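Local atomic coordinates of peptidyl tryptophan dihydroxylase (Pseudomonas putida, PDB entry 7CTQ), a protein that probably uses FAD to dihydroxylate a peptidyl tryptophan, a step essential for making the tryptophylquinone cofactor of quinohemoprotein amine dehydrogenase. Residues R152-S160 with W337-D345. Residues are numbered along the deposited sequence; the frame is centred on the assembly and turned at random.
Sequences RLRGPETVS and WARRQGWPD
Gly155 and Pro156, in the bend between strand 153-154 and the strand starting at Thr158, meet the end of helix 335-341 and the turn after it, the backbones nearing to 7.0 Å between the CA atoms of Gly155 and Pro344. Pro156 pushes its ring in between Arg339, Arg340 and Trp343. Its CD sits over the five-membered ring of Trp343, 3.6 Å from the centroid and 10° off the normal, a CH-pi contact. Gly155 CA also comes to within 3.3 Å of Trp343 CZ2; a CB on that glycine would clash there. Pro344, after a cis peptide bond, lays its CB over the other face, so the indole lies between two proline rings. Swapping Trp343 for an alanine is likely to leave Pro156 CD without its aromatic face and open a gap beside Gly155. Arg340 reaches Thr158 with an extended chain: NH2 gives OG1 a nearly straight bond of 2.9 Å (170°), almost in the guanidinium plane, while Pro156 CB rests over one face. That hydroxyl is gripped further, donating to Pro156 O and accepting from a water that itself accepts from Arg340 NE. Arg340 NH1 has a further partner, a salt bridge to Asp201, which helps hold the guanidinium in place. In the conformer described, one of two, Arg339 slides past Pro156. A CH-pi contact beside an arginine-to-threonine hydrogen bond thus joins helix 335-341 and its following turn to the strand that carries Ser160 into the FAD pocket of this flavoprotein monooxygenase.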
loop_
_atom_site.group_PDB
_atom_site.type_symbol
_atom_site.label_atom_id
_atom_site.label_comp_id
_atom_site.label_asym_id
_atom_site.label_seq_id
_atom_site.Cartn_x
_atom_site.Cartn_y
_atom_site.Cartn_z
ATOM N N ARG A 152 11.469 8.488 6.288
ATOM C CA ARG A 152 10.765 9.217 7.340
ATOM C C ARG A 152 10.540 8.335 8.564
ATOM O O ARG A 152 10.706 8.790 9.698
ATOM C CB ARG A 152 9.436 9.737 6.815
ATOM C CG ARG A 152 8.671 10.579 7.802
ATOM C CD ARG A 152 8.011 11.742 7.085
ATOM N NE ARG A 152 7.413 12.710 8.012
ATOM C CZ ARG A 152 8.032 13.787 8.493
ATOM N NH1 ARG A 152 9.285 14.063 8.146
ATOM N NH2 ARG A 152 7.390 14.591 9.328
ATOM N N LEU A 153 10.154 7.079 8.351
ATOM C CA LEU A 153 10.051 6.087 9.414
ATOM C C LEU A 153 10.507 4.742 8.881
ATOM O O LEU A 153 10.331 4.438 7.697
ATOM C CB LEU A 153 8.621 5.934 9.926
ATOM C CG LEU A 153 8.086 7.129 10.688
ATOM C CD1 LEU A 153 6.576 7.000 10.786
ATOM C CD2 LEU A 153 8.749 7.174 12.057
ATOM N N ARG A 154 11.055 3.926 9.777
ATOM C CA ARG A 154 11.539 2.599 9.426
ATOM C C ARG A 154 11.262 1.681 10.600
ATOM O O ARG A 154 11.664 1.981 11.727
ATOM C CB ARG A 154 13.031 2.615 9.095
ATOM C CG ARG A 154 13.485 1.368 8.359
ATOM C CD ARG A 154 14.928 1.452 7.892
ATOM N NE ARG A 154 15.253 0.244 7.140
ATOM C CZ ARG A 154 15.213 0.150 5.817
ATOM N NH1 ARG A 154 15.502 -1.010 5.232
ATOM N NH2 ARG A 154 14.918 1.211 5.080
ATOM N N GLY A 155 10.544 0.593 10.348
ATOM C CA GLY A 155 10.222 -0.343 11.396
ATOM C C GLY A 155 11.317 -1.366 11.594
ATOM O O GLY A 155 12.391 -1.284 10.989
ATOM N N PRO A 156 11.057 -2.356 12.445
ATOM C CA PRO A 156 12.036 -3.427 12.676
ATOM C C PRO A 156 12.491 -4.023 11.358
ATOM O O PRO A 156 11.668 -4.388 10.522
ATOM C CB PRO A 156 11.255 -4.451 13.506
ATOM C CG PRO A 156 10.095 -3.688 14.077
ATOM C CD PRO A 156 9.758 -2.634 13.076
ATOM N N GLU A 157 13.815 -4.088 11.168
ATOM C CA GLU A 157 14.380 -4.593 9.923
ATOM C C GLU A 157 13.927 -6.029 9.680
ATOM O O GLU A 157 14.076 -6.895 10.546
ATOM C CB GLU A 157 15.905 -4.522 9.960
ATOM C CG GLU A 157 16.517 -4.457 8.571
ATOM C CD GLU A 157 16.111 -3.194 7.824
ATOM O OE1 GLU A 157 15.963 -2.123 8.471
ATOM O OE2 GLU A 157 15.913 -3.278 6.592
ATOM N N THR A 158 13.365 -6.274 8.499
ATOM C CA THR A 158 12.666 -7.524 8.231
ATOM C C THR A 158 13.047 -8.043 6.850
ATOM O O THR A 158 13.140 -7.270 5.892
ATOM C CB THR A 158 11.142 -7.310 8.319
ATOM O OG1 THR A 158 10.822 -6.689 9.573
ATOM C CG2 THR A 158 10.409 -8.619 8.242
ATOM N N VAL A 159 13.251 -9.353 6.746
ATOM C CA VAL A 159 13.607 -9.991 5.484
ATOM C C VAL A 159 12.637 -11.135 5.220
ATOM O O VAL A 159 12.259 -11.879 6.134
ATOM C CB VAL A 159 15.076 -10.481 5.478
ATOM C CG1 VAL A 159 15.370 -11.306 4.247
ATOM C CG2 VAL A 159 16.029 -9.303 5.498
ATOM N N SER A 160 12.206 -11.254 3.971
ATOM C CA SER A 160 11.382 -12.369 3.544
ATOM C C SER A 160 12.241 -13.224 2.615
ATOM O O SER A 160 12.766 -12.720 1.619
ATOM C CB SER A 160 10.105 -11.876 2.856
ATOM O OG SER A 160 9.252 -11.215 3.797
ATOM N N TRP A 337 8.481 -11.643 17.721
ATOM C CA TRP A 337 7.074 -11.339 17.942
ATOM C C TRP A 337 6.897 -10.119 18.841
ATOM O O TRP A 337 6.135 -9.205 18.510
ATOM C CB TRP A 337 6.383 -12.566 18.543
ATOM C CG TRP A 337 6.303 -13.713 17.569
ATOM C CD1 TRP A 337 7.182 -14.760 17.447
ATOM C CD2 TRP A 337 5.302 -13.914 16.573
ATOM N NE1 TRP A 337 6.774 -15.606 16.440
ATOM C CE2 TRP A 337 5.624 -15.107 15.885
ATOM C CE3 TRP A 337 4.158 -13.204 16.193
ATOM C CZ2 TRP A 337 4.844 -15.598 14.839
ATOM C CZ3 TRP A 337 3.377 -13.701 15.160
ATOM C CH2 TRP A 337 3.725 -14.882 14.491
ATOM N N ALA A 338 7.602 -10.093 19.976
ATOM C CA ALA A 338 7.524 -8.960 20.900
ATOM C C ALA A 338 7.851 -7.648 20.201
ATOM O O ALA A 338 7.147 -6.648 20.372
ATOM C CB ALA A 338 8.467 -9.182 22.080
ATOM N N ARG A 339 8.913 -7.634 19.398
ATOM C CA ARG A 339 9.260 -6.423 18.662
ATOM C C ARG A 339 8.135 -6.011 17.712
ATOM O O ARG A 339 7.849 -4.818 17.556
ATOM C CB ARG A 339 10.573 -6.643 17.908
ATOM C CG ARG A 339 10.944 -5.563 16.904
ATOM C CD ARG A 339 11.814 -4.465 17.518
ATOM N NE ARG A 339 13.247 -4.750 17.440
ATOM C CZ ARG A 339 14.073 -4.244 16.528
ATOM N NH1 ARG A 339 15.360 -4.562 16.549
ATOM N NH2 ARG A 339 13.621 -3.424 15.593
ATOM N N ARG A 340 7.460 -6.983 17.092
ATOM C CA ARG A 340 6.433 -6.663 16.107
ATOM C C ARG A 340 5.047 -6.439 16.703
ATOM O O ARG A 340 4.207 -5.788 16.068
ATOM C CB ARG A 340 6.401 -7.762 15.042
ATOM C CG ARG A 340 7.504 -7.516 14.028
ATOM C CD ARG A 340 8.027 -8.752 13.307
ATOM N NE ARG A 340 9.163 -8.332 12.498
ATOM C CZ ARG A 340 10.418 -8.295 12.934
ATOM N NH1 ARG A 340 10.700 -8.704 14.167
ATOM N NH2 ARG A 340 11.386 -7.861 12.133
ATOM N N GLN A 341 4.800 -6.912 17.913
ATOM C CA GLN A 341 3.521 -6.679 18.560
ATOM C C GLN A 341 3.425 -5.300 19.208
ATOM O O GLN A 341 2.327 -4.897 19.619
ATOM C CB GLN A 341 3.274 -7.787 19.585
ATOM C CG GLN A 341 3.008 -9.141 18.916
ATOM C CD GLN A 341 3.126 -10.317 19.876
ATOM O OE1 GLN A 341 3.799 -10.223 20.898
ATOM N NE2 GLN A 341 2.490 -11.437 19.533
ATOM N N GLY A 342 4.533 -4.568 19.297
ATOM C CA GLY A 342 4.520 -3.242 19.883
ATOM C C GLY A 342 4.905 -2.150 18.903
ATOM O O GLY A 342 5.090 -0.993 19.297
ATOM N N TRP A 343 5.023 -2.500 17.619
ATOM C CA TRP A 343 5.409 -1.521 16.614
ATOM C C TRP A 343 4.225 -1.204 15.702
ATOM O O TRP A 343 3.483 -2.117 15.325
ATOM C CB TRP A 343 6.588 -2.027 15.761
ATOM C CG TRP A 343 7.123 -0.932 14.915
ATOM C CD1 TRP A 343 8.056 0.012 15.279
ATOM C CD2 TRP A 343 6.699 -0.594 13.596
ATOM N NE1 TRP A 343 8.254 0.897 14.241
ATOM C CE2 TRP A 343 7.436 0.549 13.199
ATOM C CE3 TRP A 343 5.793 -1.162 12.693
ATOM C CZ2 TRP A 343 7.277 1.136 11.949
ATOM C CZ3 TRP A 343 5.651 -0.583 11.448
ATOM C CH2 TRP A 343 6.390 0.556 11.089
ATOM N N PRO A 344 4.020 0.074 15.303
ATOM C CA PRO A 344 4.818 1.285 15.562
ATOM C C PRO A 344 4.666 1.844 16.982
ATOM O O PRO A 344 5.569 2.525 17.478
ATOM C CB PRO A 344 4.279 2.277 14.524
ATOM C CG PRO A 344 2.862 1.854 14.309
ATOM C CD PRO A 344 2.881 0.354 14.407
ATOM N N ASP A 345 3.544 1.540 17.624
ATOM C CA ASP A 345 3.255 1.988 18.987
ATOM C C ASP A 345 2.129 1.101 19.519
ATOM O O ASP A 345 1.794 0.083 18.903
ATOM C CB ASP A 345 2.878 3.477 18.996
ATOM C CG ASP A 345 1.865 3.819 17.913
ATOM O OD1 ASP A 345 0.874 3.066 17.773
ATOM O OD2 ASP A 345 2.057 4.825 17.198
HETATM O O HOH W 1 15.678 -3.470 13.527
HETATM O O HOH W 2 8.260 -6.660 10.332
#